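Local coordinates for GCN5-related N-acetyltransferase (Arthrobacter sp., PDB 2R1I), which probably transfers the acetyl group of acetyl-coenzyme A to an amine substrate not yet identified, as other GNAT-family enzymes do, at residues A[37-42]-A[80-85]; A[84-89]-A[99-104]. All blocks are in the same frame, centred on the assembly; numbering follows the deposited sequence.

Interaction 1: A[37-42]-A[80-85]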
loop_
_atom_site.group_PDB
_atom_site.type_symbol
_atom_site.label_atom_id
_atom_site.label_comp_id
_atom_site.label_asym_id
_atom_site.label_seq_id
_atom_site.Cartn_x
_atom_site.Cartn_y
_atom_site.Cartn_z
ATOM N N ALA A 37 -20.015 -6.581 5.817
ATOM C CA ALA A 37 -20.079 -5.517 6.837
ATOM C C ALA A 37 -20.138 -6.098 8.246
ATOM O O ALA A 37 -19.374 -5.701 9.131
ATOM C CB ALA A 37 -21.268 -4.595 6.594
ATOM N N GLN A 38 -21.011 -7.070 8.436
ATOM C CA GLN A 38 -21.195 -7.711 9.739
ATOM C C GLN A 38 -19.986 -8.529 10.160
ATOM O O GLN A 38 -19.559 -8.460 11.333
ATOM C CB GLN A 38 -22.421 -8.611 9.714
ATOM C CG GLN A 38 -22.848 -9.129 11.067
ATOM C CD GLN A 38 -23.346 -8.016 12.005
ATOM O OE1 GLN A 38 -24.319 -7.304 11.704
ATOM N NE2 GLN A 38 -22.673 -7.865 13.141
HETATM N N MSE A 39 -19.391 -9.264 9.230
HETATM C CA MSE A 39 -18.150 -9.960 9.525
HETATM C C MSE A 39 -17.002 -9.033 9.926
HETATM O O MSE A 39 -16.283 -9.331 10.908
HETATM C CB MSE A 39 -17.728 -10.838 8.363
HETATM C CG MSE A 39 -18.734 -11.904 8.040
HETATM SE SE MSE A 39 -18.161 -12.855 6.464
HETATM C CE MSE A 39 -16.462 -13.534 7.392
ATOM N N LEU A 40 -16.838 -7.925 9.213
ATOM C CA LEU A 40 -15.772 -6.962 9.530
ATOM C C LEU A 40 -15.996 -6.339 10.900
ATOM O O LEU A 40 -15.056 -6.159 11.692
ATOM C CB LEU A 40 -15.718 -5.855 8.503
ATOM C CG LEU A 40 -15.168 -6.191 7.112
ATOM C CD1 LEU A 40 -15.301 -5.036 6.170
ATOM C CD2 LEU A 40 -13.680 -6.677 7.211
ATOM N N HIS A 41 -17.250 -6.044 11.169
ATOM C CA HIS A 41 -17.651 -5.502 12.465
ATOM C C HIS A 41 -17.346 -6.478 13.595
ATOM O O HIS A 41 -16.708 -6.112 14.614
ATOM C CB HIS A 41 -19.146 -5.131 12.464
ATOM C CG HIS A 41 -19.571 -4.408 13.705
ATOM N ND1 HIS A 41 -19.568 -3.033 13.793
ATOM C CD2 HIS A 41 -19.954 -4.866 14.921
ATOM C CE1 HIS A 41 -19.956 -2.674 15.004
ATOM N NE2 HIS A 41 -20.192 -3.764 15.708
ATOM N N ASP A 42 -17.799 -7.712 13.430
ATOM C CA ASP A 42 -17.706 -8.733 14.473
ATOM C C ASP A 42 -16.268 -9.122 14.760
ATOM O O ASP A 42 -15.891 -9.286 15.935
ATOM C CB ASP A 42 -18.559 -9.957 14.117
ATOM C CG ASP A 42 -20.063 -9.667 14.202
ATOM O OD1 ASP A 42 -20.465 -8.590 14.745
ATOM O OD2 ASP A 42 -20.845 -10.524 13.724
ATOM N N THR A 80 -17.097 -17.845 7.353
ATOM C CA THR A 80 -16.479 -17.624 8.670
ATOM C C THR A 80 -15.080 -17.002 8.634
ATOM O O THR A 80 -14.465 -16.745 9.691
ATOM C CB THR A 80 -16.418 -18.928 9.455
ATOM O OG1 THR A 80 -15.637 -19.885 8.732
ATOM C CG2 THR A 80 -17.836 -19.477 9.671
ATOM N N GLY A 81 -14.588 -16.782 7.432
ATOM C CA GLY A 81 -13.322 -16.082 7.196
ATOM C C GLY A 81 -13.369 -15.254 5.926
ATOM O O GLY A 81 -14.107 -15.541 4.993
ATOM N N LEU A 82 -12.537 -14.240 5.894
ATOM C CA LEU A 82 -12.445 -13.391 4.720
ATOM C C LEU A 82 -11.052 -12.829 4.527
ATOM O O LEU A 82 -10.258 -12.781 5.492
ATOM C CB LEU A 82 -13.492 -12.277 4.800
ATOM C CG LEU A 82 -13.460 -11.188 5.862
ATOM C CD1 LEU A 82 -12.324 -10.175 5.670
ATOM C CD2 LEU A 82 -14.792 -10.420 5.843
ATOM N N ALA A 83 -10.769 -12.448 3.279
ATOM C CA ALA A 83 -9.586 -11.686 2.912
ATOM C C ALA A 83 -10.017 -10.415 2.161
ATOM O O ALA A 83 -10.979 -10.476 1.382
ATOM C CB ALA A 83 -8.683 -12.511 2.040
ATOM N N VAL A 84 -9.313 -9.308 2.433
ATOM C CA VAL A 84 -9.512 -8.004 1.770
ATOM C C VAL A 84 -8.217 -7.671 1.050
ATOM O O VAL A 84 -7.150 -7.589 1.707
ATOM C CB VAL A 84 -9.895 -6.868 2.747
ATOM C CG1 VAL A 84 -10.152 -5.583 1.993
ATOM C CG2 VAL A 84 -11.148 -7.264 3.517
ATOM N N LEU A 85 -8.354 -7.508 -0.259
ATOM C CA LEU A 85 -7.237 -7.159 -1.175
ATOM C C LEU A 85 -7.454 -5.809 -1.759
ATOM O O LEU A 85 -8.542 -5.523 -2.232
ATOM C CB LEU A 85 -7.129 -8.127 -2.326
ATOM C CG LEU A 85 -6.690 -9.544 -1.957
ATOM C CD1 LEU A 85 -7.076 -10.567 -3.040
ATOM C CD2 LEU A 85 -5.172 -9.557 -1.730
#
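Helix 37-42 lies across strand 81-85 almost at a right angle, 96° between their directions, with 9.7 Å between the axes at closest approach. Between them is a small apolar contact built from three side chains: M39 and L40 from the helix, L82 from the strand.

The apolar packing centres on L82. Its CG sits between the backbone N and the carbonyl carbon, the crowded position (chi1 65°), and its CB points at the helix, so both methyls are presented to it. CD2 of L82 is met at 3.9 Å by CB and by the terminal CE of M39, a selenomethionine. CD2 of L40 lies equally close, 4.1 Å, to CD1 and CD2 of L82; the two leucine side chains cross at about a right angle.

M39 also packs on main chain. Its chain runs out from the helix and bends at chi3 (63°), which turns the terminal CE, beyond the selenium, onto the strand. There CE of M39 rests 3.8 Å from N of G81 and 3.9 Å from C of T80, so that this methyl lies against the T80-G81 peptide. T80 and G81 together face A75 of the adjacent strand in a classic beta bulge.

On the helix's exposed side NE2 of Q38 donates to OD1 of D42 at 2.8 Å, reaching it from above the carboxylate plane, and ND1 of H41 is tied to O of P52.

This is plain helix-on-sheet packing within the GNAT fold. L74 of strand 70-75 touches both M39 and L82, Y104 of strand 97-104 touches L40 and L82, and helix 54-64 packs on A37. The other face of strand 81-88, with A83 and L85, is covered by helix 109-128.

Interaction 2: A[84-89]-A[99-104]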
loop_
_atom_site.group_PDB
_atom_site.type_symbol
_atom_site.label_atom_id
_atom_site.label_comp_id
_atom_site.label_asym_id
_atom_site.label_seq_id
_atom_site.Cartn_x
_atom_site.Cartn_y
_atom_site.Cartn_z
ATOM N N VAL A 84 -9.313 -9.308 2.433
ATOM C CA VAL A 84 -9.512 -8.004 1.770
ATOM C C VAL A 84 -8.217 -7.671 1.050
ATOM O O VAL A 84 -7.150 -7.589 1.707
ATOM C CB VAL A 84 -9.895 -6.868 2.747
ATOM C CG1 VAL A 84 -10.152 -5.583 1.993
ATOM C CG2 VAL A 84 -11.148 -7.264 3.517
ATOM N N LEU A 85 -8.354 -7.508 -0.259
ATOM C CA LEU A 85 -7.237 -7.159 -1.175
ATOM C C LEU A 85 -7.454 -5.809 -1.759
ATOM O O LEU A 85 -8.542 -5.523 -2.232
ATOM C CB LEU A 85 -7.129 -8.127 -2.326
ATOM C CG LEU A 85 -6.690 -9.544 -1.957
ATOM C CD1 LEU A 85 -7.076 -10.567 -3.040
ATOM C CD2 LEU A 85 -5.172 -9.557 -1.730
ATOM N N SER A 86 -6.413 -4.964 -1.816
ATOM C CA SER A 86 -6.489 -3.721 -2.557
ATOM C C SER A 86 -5.452 -3.736 -3.672
ATOM O O SER A 86 -4.401 -4.332 -3.521
ATOM C CB SER A 86 -6.245 -2.530 -1.643
ATOM O OG SER A 86 -4.973 -2.511 -1.053
ATOM N N PHE A 87 -5.811 -3.065 -4.753
ATOM C CA PHE A 87 -4.987 -2.967 -5.971
ATOM C C PHE A 87 -4.697 -1.530 -6.288
ATOM O O PHE A 87 -5.558 -0.653 -6.116
ATOM C CB PHE A 87 -5.767 -3.591 -7.115
ATOM C CG PHE A 87 -5.943 -5.071 -6.991
ATOM C CD1 PHE A 87 -6.970 -5.606 -6.232
ATOM C CD2 PHE A 87 -5.028 -5.916 -7.580
ATOM C CE1 PHE A 87 -7.069 -6.995 -6.091
ATOM C CE2 PHE A 87 -5.103 -7.265 -7.460
ATOM C CZ PHE A 87 -6.144 -7.822 -6.714
ATOM N N ARG A 88 -3.509 -1.278 -6.823
ATOM C CA ARG A 88 -3.124 0.073 -7.217
ATOM C C ARG A 88 -2.070 -0.025 -8.326
ATOM O O ARG A 88 -1.337 -1.023 -8.421
ATOM C CB ARG A 88 -2.574 0.833 -6.021
ATOM C CG ARG A 88 -1.194 0.400 -5.570
ATOM C CD ARG A 88 -0.751 0.960 -4.225
ATOM N NE ARG A 88 0.652 0.676 -3.976
ATOM C CZ ARG A 88 1.154 -0.392 -3.341
ATOM N NH1 ARG A 88 0.378 -1.367 -2.878
ATOM N NH2 ARG A 88 2.460 -0.477 -3.161
ATOM N N PRO A 89 -1.947 1.029 -9.130
ATOM C CA PRO A 89 -0.853 0.985 -10.114
ATOM C C PRO A 89 0.509 1.335 -9.424
ATOM O O PRO A 89 0.518 1.896 -8.327
ATOM C CB PRO A 89 -1.214 2.090 -11.093
ATOM C CG PRO A 89 -2.519 2.646 -10.708
ATOM C CD PRO A 89 -2.767 2.261 -9.290
ATOM N N ILE A 99 -2.170 -5.306 -2.000
ATOM C CA ILE A 99 -1.966 -5.445 -0.560
ATOM C C ILE A 99 -3.026 -6.387 -0.019
ATOM O O ILE A 99 -4.229 -6.257 -0.359
ATOM C CB ILE A 99 -1.988 -4.085 0.209
ATOM C CG1 ILE A 99 -0.929 -3.086 -0.323
ATOM C CG2 ILE A 99 -1.817 -4.241 1.724
ATOM C CD1 ILE A 99 -1.225 -1.622 0.111
ATOM N N LEU A 100 -2.574 -7.304 0.831
ATOM C CA LEU A 100 -3.476 -8.048 1.714
ATOM C C LEU A 100 -3.864 -7.157 2.904
ATOM O O LEU A 100 -3.200 -7.139 3.938
ATOM C CB LEU A 100 -2.819 -9.344 2.161
ATOM C CG LEU A 100 -3.735 -10.302 2.954
ATOM C CD1 LEU A 100 -4.896 -10.790 2.055
ATOM C CD2 LEU A 100 -2.952 -11.522 3.503
ATOM N N ASP A 101 -4.907 -6.338 2.699
ATOM C CA ASP A 101 -5.378 -5.347 3.670
ATOM C C ASP A 101 -5.800 -6.037 4.972
ATOM O O ASP A 101 -5.562 -5.540 6.065
ATOM C CB ASP A 101 -6.616 -4.593 3.118
ATOM C CG ASP A 101 -6.336 -3.632 1.976
ATOM O OD1 ASP A 101 -5.192 -3.501 1.500
ATOM O OD2 ASP A 101 -7.329 -3.012 1.511
ATOM N N GLU A 102 -6.495 -7.157 4.846
ATOM C CA GLU A 102 -6.965 -7.906 5.993
ATOM C C GLU A 102 -7.031 -9.375 5.651
ATOM O O GLU A 102 -7.382 -9.778 4.542
ATOM C CB GLU A 102 -8.365 -7.457 6.504
ATOM C CG GLU A 102 -8.602 -5.969 6.739
ATOM C CD GLU A 102 -7.855 -5.364 7.898
ATOM O OE1 GLU A 102 -7.256 -6.084 8.734
ATOM O OE2 GLU A 102 -7.814 -4.113 7.956
ATOM N N LEU A 103 -6.757 -10.209 6.659
ATOM C CA LEU A 103 -7.036 -11.609 6.559
ATOM C C LEU A 103 -7.641 -11.981 7.933
ATOM O O LEU A 103 -6.945 -12.022 8.950
ATOM C CB LEU A 103 -5.758 -12.398 6.259
ATOM C CG LEU A 103 -5.866 -13.940 6.277
ATOM C CD1 LEU A 103 -6.845 -14.471 5.259
ATOM C CD2 LEU A 103 -4.473 -14.581 6.074
ATOM N N TYR A 104 -8.944 -12.184 7.959
ATOM C CA TYR A 104 -9.691 -12.376 9.189
ATOM C C TYR A 104 -10.196 -13.816 9.288
ATOM O O TYR A 104 -11.051 -14.231 8.512
ATOM C CB TYR A 104 -10.875 -11.439 9.226
ATOM C CG TYR A 104 -10.607 -10.011 9.635
ATOM C CD1 TYR A 104 -9.428 -9.616 10.252
ATOM C CD2 TYR A 104 -11.592 -9.064 9.486
ATOM C CE1 TYR A 104 -9.242 -8.305 10.649
ATOM C CE2 TYR A 104 -11.412 -7.763 9.895
ATOM C CZ TYR A 104 -10.250 -7.382 10.467
ATOM O OH TYR A 104 -10.106 -6.069 10.880
#
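Strands 84-88 and 99-104 pair as the two arms of an antiparallel beta hairpin, interrupted by a classic beta bulge in which D101 and E102 both face V84. On the S86 side the pairing is regular: S86 and I99 exchange two backbone bonds. At the bulge, O of V84 accepts a well-directed bond from N of E102 at 3.2 Å and a weak one from N of D101, bent to 119°, while N of V84 donates to O of E102 at 2.9 Å. L100, just before the bulge, centres an inverse gamma turn. A bulge interrupting this strand is a recurrent feature of the GNAT fold, where it usually lies beside the acetyl-coenzyme A site.

Beyond S86, NH1 of R88 comes against CG1 of I99, while NH2 forms a salt bridge with E135. E102 turns its carboxylate away from V84, and OE2 accepts a hydrogen bond from W92 of the second subunit.

D101 is the side chain to follow. Its CB lies 3.4 Å from O of V84 and 3.8 Å from CG1 of V84, the two side chains crossing at about a right angle. CG, placed anti to the carbonyl carbon (chi1 -71°), carries the carboxylate over to S86. There OD1 of D101 receives OG of S86 on its syn lone pair at 2.7 Å. An alanine here would remove the carboxylate, and with it the acceptor of the S86 hydroxyl, and would probably weaken the hold between the two strands beside the bulge. The second oxygen, OD2 of D101, comes 3.4 Å from CB of S86.

Interactions 1 and 2 lie about 12 Å apart between centres and share strand 81-88: segment 80-85 covers its first part and 84-89 its later part, and V84 and L85 belong to both. Along the chain helix 33-47 comes first, then this strand, then strand 97-104, its hairpin partner. The two contacts join where N of Y104 probably hydrogen-bonds to O of L82, and where CD2 of L40 packs on the Y104 ring. Thus one central strand ties a helix on one face of the sheet to the bulged strand beside it. Both contacts also touch the second subunit, whose W92 packs on L40 and on Y104, so this part of the core adjoins the dimer interface.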